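Local coordinates for conserved protein (Geobacillus kaustophilus, PDB 2PCS) that is of unknown function but belongs to the CoxG family of the Bet v 1-like clan and may bind a small ligand, at residues E10-V15 and K141-I146; W19-L22 and S26-S29; V67-I70 and Y76-L79. All coordinates share one frame; numbering follows the deposited sequence.

Overall arrangement
The chain has the helix-grip build of the Bet v 1-like clan: an antiparallel sheet wrapped against the long helix 124-148. Contact 1 joins strand 4-12 to the C-terminal part of that helix. Contact 2 joins helices 15-22 and 25-31, which follow that strand. Contact 3 lies in the hairpin of strands 59-71 and 75-84. Contacts 2 and 3 follow in series, both nested inside the loop closed by contact 1. Contact 2 touches both others, with centres about 11 Å from contact 1 and 14 Å from contact 3. Contacts 1 and 3, centres about 20 Å apart, do not touch but reach the same sheet. Leu28 and Tyr76 both approach an unidentified bound ligand, consistent with a binding pocket.

Contact 1: E10-V15 and K141-I146; sequences ELKGTV and KIQKEI
Gln143 of helix 124-148 reaches over to Lys12 at the end of strand 4-12. The pairing belongs to the helix-grip fold of Bet v 1-like proteins, in which the long C-terminal helix packs against the antiparallel sheet. Here the axes of strand 10-12 and helix 141-146 run nearly alongside, 25° apart and 8.7 Å at their closest.

One hydrogen bond crosses the contact. Lys12 N donates to Gln143 OE1 at 2.6 Å, and the N-H points almost straight at the oxygen, at 174°. The donor lies in the carbonyl plane of the amide and uses a lone pair of OE1. Gln143 has CG anti to its own N (chi1 -176°) and then bends at chi2, which swings the amide from the helix to the strand. A side chain thus takes up a backbone N-H near the strand end. On the neighbouring strand, Thr105 makes backbone hydrogen bonds with Leu11, and its OG1 bonds to Gly13 O.

The remaining contacts are packing. Lys12 CB lies against Gln143 OE1 at 3.4 Å, while the rest of the lysine chain leads away from the helix. The Leu11 and Gln143 chains pass in opposite senses, with Leu11 CD2 3.9 Å from Gln143 OE1. Leu11 is buried and also packs on Val18 and Leu107. Ile146, buried too, turns toward the strand and touches Val18 and Lys21 of helix 15-22.

Gly13 follows the strand with backbone angles that suit glycine: a CB would collide with the carbonyl O before it. Thr14 then forms the N-cap of helix 15-22. Beside this turn, the methyl Ile146 CG2 makes a tight approach to Lys12 O, at 3.1 Å.

Contact 2: W19-L22 and S26-S29; sequences WSKL and SILS
Ile27 of helix 25-31 faces Lys21 of helix 15-22, two short helices joined by a tight connection. In sequence they come between strand 4-12 and strand 35-42. Such a pair of short helices after the first strand is a feature of the Bet v 1-like helix-grip fold. Their nearest CA atoms here are those of Lys21 and Ile27, 6.4 Å apart.

The Ile27 side chain can be followed outward. CB lies 4.0 Å from Lys21 O. Its branch CG2, anti to the backbone N, meets Lys21 twice: the carbonyl O and the methylene CD are both 3.9 Å away. CG1 passes 4.2 Å from Lys21 CD. At the tip, CD1 stands 3.9 Å from Lys21 NZ. The two chains cross obliquely, and the bend of Lys21 at chi2 (-51°) brings CD against the isoleucine. Lys21 NZ finds its hydrogen bond elsewhere, on Ser149 OG.

Leu28 supplies the second point of contact. Its two methyls sit against Leu22 O, CD1 at 3.4 Å and CD2 at 3.5 Å. Leu22 itself turns away from helix 25-31. Both leucines touch Phe138 of the long helix 124-148. Leu28 lies close to the unidentified bound ligand.

No hydrogen bond crosses between 19-22 and 26-29. Methyls and methylenes, packed against each other and against backbone carbonyls, hold the pair, and the lysine ammonium group bonds beyond it.

Contact 3: V67-I70 and Y76-L79; sequences VTDI and YKLL
Thr68 and Lys77 pair across the hairpin of strands 59-71 and 75-84, in the antiparallel sheet of this Bet v 1-like fold. They form a hydrogen-bonded pair. Thr68 N donates to Lys77 O at 2.9 Å, and Lys77 N returns a bond of 2.9 Å to Thr68 O. Both are fairly straight, at 162° and 167°, so the N-H and C=O of each residue are satisfied by the other. Lys77 O also receives a CA-H contact from Val67 CA at 3.5 Å.

Leu78 pairs with Val67 in the next, non-hydrogen-bonded position. Its backbone bonds to Gly93 on strand 87-99, and that of Tyr76 bonds to Ile95 there. The Val67 and Leu78 side chains run abreast, with CG2 of Val67 3.7 Å from CD2 of Leu78. Val67 CG1, anti to the backbone N (chi1 -162°), comes obliquely to the Tyr76 ring, 3.7 Å from CD2. Leu78 CD2 lies at the edge of that ring. The Tyr76 side chain is about 3 Å from an unidentified bound ligand.

The extended Lys77 chain passes over Asp69 CB. Asp69 OD2 is hydrogen-bonded to His75 NE2, and Lys77 NZ adds a longer salt bridge to the same oxygen, at 3.6 Å. A leucine in place of Lys77 would probably leave Asp69 OD2 with His75 but without the charge of the ammonium group. The backbone pair thus fixes the register, Val67 packs its methyls on Leu78 and Tyr76, and Asp69 OD2 is shared by His75 and Lys77.

Contact 1: E10-V15 and K141-I146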
loop_
_atom_site.group_PDB
_atom_site.type_symbol
_atom_site.label_atom_id
_atom_site.label_comp_id
_atom_site.label_asym_id
_atom_site.label_seq_id
_atom_site.Cartn_x
_atom_site.Cartn_y
_atom_site.Cartn_z
ATOM N N GLU A 10 -4.167 10.815 9.124
ATOM C CA GLU A 10 -3.810 12.217 9.038
ATOM C C GLU A 10 -2.300 12.316 8.884
ATOM O O GLU A 10 -1.547 11.614 9.554
ATOM C CB GLU A 10 -4.330 12.993 10.239
ATOM C CG GLU A 10 -5.839 13.277 10.139
ATOM C CD GLU A 10 -6.424 13.845 11.455
ATOM O OE1 GLU A 10 -6.451 13.074 12.472
ATOM O OE2 GLU A 10 -6.854 15.046 11.460
ATOM N N LEU A 11 -1.862 13.130 7.945
ATOM C CA LEU A 11 -0.457 13.224 7.659
ATOM C C LEU A 11 0.004 14.663 7.797
ATOM O O LEU A 11 -0.780 15.619 7.611
ATOM C CB LEU A 11 -0.141 12.659 6.261
ATOM C CG LEU A 11 -0.393 11.163 5.992
ATOM C CD1 LEU A 11 -0.629 10.947 4.512
ATOM C CD2 LEU A 11 0.761 10.301 6.434
ATOM N N LYS A 12 1.272 14.814 8.134
ATOM C CA LYS A 12 1.880 16.113 8.281
ATOM C C LYS A 12 2.445 16.502 6.934
ATOM O O LYS A 12 3.511 15.999 6.534
ATOM C CB LYS A 12 2.995 16.044 9.349
ATOM C CG LYS A 12 2.642 16.781 10.643
ATOM C CD LYS A 12 3.032 15.973 11.909
ATOM C CE LYS A 12 2.063 16.300 13.094
ATOM N NZ LYS A 12 2.559 15.828 14.452
ATOM N N GLY A 13 1.733 17.357 6.210
ATOM C CA GLY A 13 2.240 17.836 4.916
ATOM C C GLY A 13 1.068 18.257 4.096
ATOM O O GLY A 13 -0.073 17.876 4.395
ATOM N N THR A 14 1.309 19.048 3.060
ATOM C CA THR A 14 0.205 19.413 2.170
ATOM C C THR A 14 -0.130 18.278 1.205
ATOM O O THR A 14 0.646 17.312 1.053
ATOM C CB THR A 14 0.505 20.666 1.360
ATOM O OG1 THR A 14 1.630 20.417 0.501
ATOM C CG2 THR A 14 0.772 21.893 2.291
ATOM N N VAL A 15 -1.282 18.410 0.548
ATOM C CA VAL A 15 -1.766 17.385 -0.366
ATOM C C VAL A 15 -0.683 17.120 -1.398
ATOM O O VAL A 15 -0.356 15.980 -1.681
ATOM C CB VAL A 15 -3.066 17.795 -1.060
ATOM C CG1 VAL A 15 -3.361 16.866 -2.258
ATOM C CG2 VAL A 15 -4.237 17.786 -0.064
ATOM N N LYS A 141 6.386 4.943 7.174
ATOM C CA LYS A 141 7.639 5.315 6.510
ATOM C C LYS A 141 7.428 6.479 5.563
ATOM O O LYS A 141 8.351 7.275 5.333
ATOM C CB LYS A 141 8.302 4.126 5.808
ATOM C CG LYS A 141 8.874 3.039 6.745
ATOM C CD LYS A 141 8.666 1.658 6.136
ATOM C CE LYS A 141 9.782 0.627 6.394
ATOM N NZ LYS A 141 9.590 -0.597 5.475
ATOM N N ILE A 142 6.220 6.581 5.005
ATOM C CA ILE A 142 5.871 7.707 4.144
ATOM C C ILE A 142 5.904 8.969 4.987
ATOM O O ILE A 142 6.389 9.994 4.537
ATOM C CB ILE A 142 4.449 7.578 3.505
ATOM C CG1 ILE A 142 4.420 6.562 2.383
ATOM C CG2 ILE A 142 3.993 8.896 2.915
ATOM C CD1 ILE A 142 5.320 6.888 1.288
ATOM N N GLN A 143 5.370 8.897 6.195
ATOM C CA GLN A 143 5.348 10.059 7.068
ATOM C C GLN A 143 6.786 10.525 7.348
ATOM O O GLN A 143 7.062 11.743 7.350
ATOM C CB GLN A 143 4.522 9.821 8.341
ATOM C CG GLN A 143 4.361 11.042 9.286
ATOM C CD GLN A 143 3.907 12.369 8.610
ATOM O OE1 GLN A 143 2.744 12.754 8.715
ATOM N NE2 GLN A 143 4.843 13.074 7.943
ATOM N N LYS A 144 7.702 9.568 7.479
ATOM C CA LYS A 144 9.088 9.881 7.684
ATOM C C LYS A 144 9.702 10.542 6.470
ATOM O O LYS A 144 10.437 11.514 6.609
ATOM C CB LYS A 144 9.895 8.634 8.056
ATOM C CG LYS A 144 11.349 8.740 7.586
ATOM C CD LYS A 144 12.177 7.504 7.877
ATOM C CE LYS A 144 13.685 7.830 7.915
ATOM N NZ LYS A 144 14.442 6.641 8.449
ATOM N N GLU A 145 9.442 10.029 5.278
ATOM C CA GLU A 145 10.121 10.581 4.102
ATOM C C GLU A 145 9.580 11.944 3.748
ATOM O O GLU A 145 10.313 12.776 3.224
ATOM C CB GLU A 145 10.049 9.636 2.899
ATOM C CG GLU A 145 10.812 8.321 3.097
ATOM C CD GLU A 145 12.335 8.466 3.062
ATOM O OE1 GLU A 145 12.871 9.499 2.599
ATOM O OE2 GLU A 145 13.014 7.510 3.482
ATOM N N ILE A 146 8.294 12.162 4.037
ATOM C CA ILE A 146 7.673 13.488 3.962
ATOM C C ILE A 146 8.408 14.422 4.917
ATOM O O ILE A 146 8.883 15.465 4.493
ATOM C CB ILE A 146 6.173 13.464 4.331
ATOM C CG1 ILE A 146 5.335 12.805 3.230
ATOM C CG2 ILE A 146 5.653 14.879 4.599
ATOM C CD1 ILE A 146 3.914 12.454 3.675
#

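Contact 2: W19-L22 and S26-S29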
loop_
_atom_site.group_PDB
_atom_site.type_symbol
_atom_site.label_atom_id
_atom_site.label_comp_id
_atom_site.label_asym_id
_atom_site.label_seq_id
_atom_site.Cartn_x
_atom_site.Cartn_y
_atom_site.Cartn_z
ATOM N N TRP A 19 1.221 13.673 -2.144
ATOM C CA TRP A 19 1.119 13.142 -3.503
ATOM C C TRP A 19 2.499 12.874 -4.175
ATOM O O TRP A 19 2.699 11.814 -4.807
ATOM C CB TRP A 19 0.256 14.047 -4.364
ATOM C CG TRP A 19 0.123 13.565 -5.748
ATOM C CD1 TRP A 19 0.940 13.875 -6.829
ATOM C CD2 TRP A 19 -0.886 12.675 -6.241
ATOM N NE1 TRP A 19 0.484 13.217 -7.952
ATOM C CE2 TRP A 19 -0.634 12.486 -7.625
ATOM C CE3 TRP A 19 -1.974 12.013 -5.647
ATOM C CZ2 TRP A 19 -1.434 11.657 -8.423
ATOM C CZ3 TRP A 19 -2.790 11.237 -6.451
ATOM C CH2 TRP A 19 -2.511 11.048 -7.823
ATOM N N SER A 20 3.441 13.790 -4.020
ATOM C CA SER A 20 4.776 13.574 -4.603
ATOM C C SER A 20 5.569 12.397 -3.975
ATOM O O SER A 20 6.402 11.824 -4.667
ATOM C CB SER A 20 5.641 14.839 -4.552
ATOM O OG SER A 20 6.265 14.927 -3.287
ATOM N N LYS A 21 5.317 12.056 -2.698
ATOM C CA LYS A 21 5.927 10.839 -2.113
ATOM C C LYS A 21 5.251 9.586 -2.624
ATOM O O LYS A 21 5.912 8.605 -2.995
ATOM C CB LYS A 21 5.929 10.837 -0.582
ATOM C CG LYS A 21 6.922 11.819 0.042
ATOM C CD LYS A 21 8.345 11.696 -0.498
ATOM C CE LYS A 21 9.170 13.001 -0.261
ATOM N NZ LYS A 21 10.620 12.898 -0.728
ATOM N N LEU A 22 3.925 9.636 -2.672
ATOM C CA LEU A 22 3.154 8.497 -3.077
ATOM C C LEU A 22 3.378 8.118 -4.559
ATOM O O LEU A 22 3.116 6.981 -4.967
ATOM C CB LEU A 22 1.682 8.771 -2.787
ATOM C CG LEU A 22 1.222 8.819 -1.333
ATOM C CD1 LEU A 22 -0.195 9.288 -1.286
ATOM C CD2 LEU A 22 1.368 7.439 -0.628
ATOM N N SER A 26 11.021 5.295 -6.213
ATOM C CA SER A 26 12.142 5.053 -5.281
ATOM C C SER A 26 11.747 5.156 -3.809
ATOM O O SER A 26 12.256 4.427 -2.972
ATOM C CB SER A 26 13.354 5.964 -5.565
ATOM O OG SER A 26 12.971 7.135 -6.277
ATOM N N ILE A 27 10.843 6.064 -3.506
ATOM C CA ILE A 27 10.355 6.237 -2.164
ATOM C C ILE A 27 9.409 5.065 -1.756
ATOM O O ILE A 27 9.426 4.611 -0.592
ATOM C CB ILE A 27 9.632 7.636 -2.048
ATOM C CG1 ILE A 27 10.591 8.772 -2.437
ATOM C CG2 ILE A 27 8.928 7.848 -0.660
ATOM C CD1 ILE A 27 11.593 9.146 -1.353
ATOM N N LEU A 28 8.586 4.605 -2.701
ATOM C CA LEU A 28 7.678 3.514 -2.446
ATOM C C LEU A 28 8.465 2.230 -2.157
ATOM O O LEU A 28 8.223 1.559 -1.143
ATOM C CB LEU A 28 6.721 3.306 -3.622
ATOM C CG LEU A 28 5.742 4.432 -3.982
ATOM C CD1 LEU A 28 5.244 4.340 -5.458
ATOM C CD2 LEU A 28 4.578 4.479 -3.034
ATOM N N SER A 29 9.410 1.889 -3.034
ATOM C CA SER A 29 10.293 0.741 -2.802
ATOM C C SER A 29 10.828 0.647 -1.385
ATOM O O SER A 29 10.864 -0.435 -0.805
ATOM C CB SER A 29 11.485 0.750 -3.741
ATOM O OG SER A 29 11.990 -0.578 -3.790
#

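Contact 3: V67-I70 and Y76-L79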
loop_
_atom_site.group_PDB
_atom_site.type_symbol
_atom_site.label_atom_id
_atom_site.label_comp_id
_atom_site.label_asym_id
_atom_site.label_seq_id
_atom_site.Cartn_x
_atom_site.Cartn_y
_atom_site.Cartn_z
ATOM N N VAL A 67 -0.823 1.506 -11.043
ATOM C CA VAL A 67 -1.483 2.767 -10.667
ATOM C C VAL A 67 -2.432 3.243 -11.789
ATOM O O VAL A 67 -1.986 3.517 -12.876
ATOM C CB VAL A 67 -0.424 3.856 -10.301
ATOM C CG1 VAL A 67 -1.043 4.989 -9.509
ATOM C CG2 VAL A 67 0.711 3.247 -9.471
ATOM N N THR A 68 -3.744 3.296 -11.551
ATOM C CA THR A 68 -4.698 3.762 -12.557
ATOM C C THR A 68 -5.608 4.933 -12.046
ATOM O O THR A 68 -5.491 5.329 -10.894
ATOM C CB THR A 68 -5.572 2.611 -13.021
ATOM O OG1 THR A 68 -6.457 2.234 -11.967
ATOM C CG2 THR A 68 -4.734 1.412 -13.353
ATOM N N ASP A 69 -6.472 5.482 -12.921
ATOM C CA ASP A 69 -7.442 6.552 -12.617
ATOM C C ASP A 69 -6.742 7.696 -11.897
ATOM O O ASP A 69 -7.204 8.218 -10.920
ATOM C CB ASP A 69 -8.615 5.961 -11.798
ATOM C CG ASP A 69 -9.887 6.821 -11.819
ATOM O OD1 ASP A 69 -10.157 7.526 -12.816
ATOM O OD2 ASP A 69 -10.661 6.773 -10.826
ATOM N N ILE A 70 -5.592 8.077 -12.400
ATOM C CA ILE A 70 -4.689 8.924 -11.675
ATOM C C ILE A 70 -5.111 10.356 -11.810
ATOM O O ILE A 70 -5.085 10.901 -12.936
ATOM C CB ILE A 70 -3.303 8.845 -12.233
ATOM C CG1 ILE A 70 -2.728 7.402 -12.109
ATOM C CG2 ILE A 70 -2.469 9.873 -11.539
ATOM C CD1 ILE A 70 -1.197 7.243 -12.518
ATOM N N TYR A 76 -6.023 8.314 -6.622
ATOM C CA TYR A 76 -5.696 7.225 -7.578
ATOM C C TYR A 76 -6.272 5.875 -7.185
ATOM O O TYR A 76 -6.855 5.716 -6.101
ATOM C CB TYR A 76 -4.215 7.141 -7.853
ATOM C CG TYR A 76 -3.400 6.878 -6.620
ATOM C CD1 TYR A 76 -3.121 7.918 -5.691
ATOM C CD2 TYR A 76 -2.922 5.595 -6.345
ATOM C CE1 TYR A 76 -2.356 7.671 -4.526
ATOM C CE2 TYR A 76 -2.156 5.328 -5.205
ATOM C CZ TYR A 76 -1.887 6.357 -4.293
ATOM O OH TYR A 76 -1.124 6.071 -3.180
ATOM N N LYS A 77 -6.170 4.904 -8.105
ATOM C CA LYS A 77 -6.545 3.535 -7.831
ATOM C C LYS A 77 -5.339 2.634 -8.000
ATOM O O LYS A 77 -4.444 2.953 -8.748
ATOM C CB LYS A 77 -7.702 3.097 -8.715
ATOM C CG LYS A 77 -8.939 3.916 -8.462
ATOM C CD LYS A 77 -10.140 3.341 -9.236
ATOM C CE LYS A 77 -11.509 3.857 -8.748
ATOM N NZ LYS A 77 -12.473 3.842 -9.929
ATOM N N LEU A 78 -5.305 1.527 -7.253
ATOM C CA LEU A 78 -4.223 0.542 -7.351
ATOM C C LEU A 78 -4.772 -0.813 -7.701
ATOM O O LEU A 78 -5.774 -1.221 -7.125
ATOM C CB LEU A 78 -3.451 0.405 -6.032
ATOM C CG LEU A 78 -2.437 1.458 -5.622
ATOM C CD1 LEU A 78 -1.727 0.822 -4.420
ATOM C CD2 LEU A 78 -1.378 1.933 -6.710
ATOM N N LEU A 79 -4.125 -1.510 -8.630
ATOM C CA LEU A 79 -4.456 -2.926 -8.882
ATOM C C LEU A 79 -3.225 -3.705 -8.536
ATOM O O LEU A 79 -2.138 -3.370 -9.019
ATOM C CB LEU A 79 -4.829 -3.170 -10.339
ATOM C CG LEU A 79 -5.859 -2.215 -10.985
ATOM C CD1 LEU A 79 -5.984 -2.514 -12.502
ATOM C CD2 LEU A 79 -7.246 -2.375 -10.288
#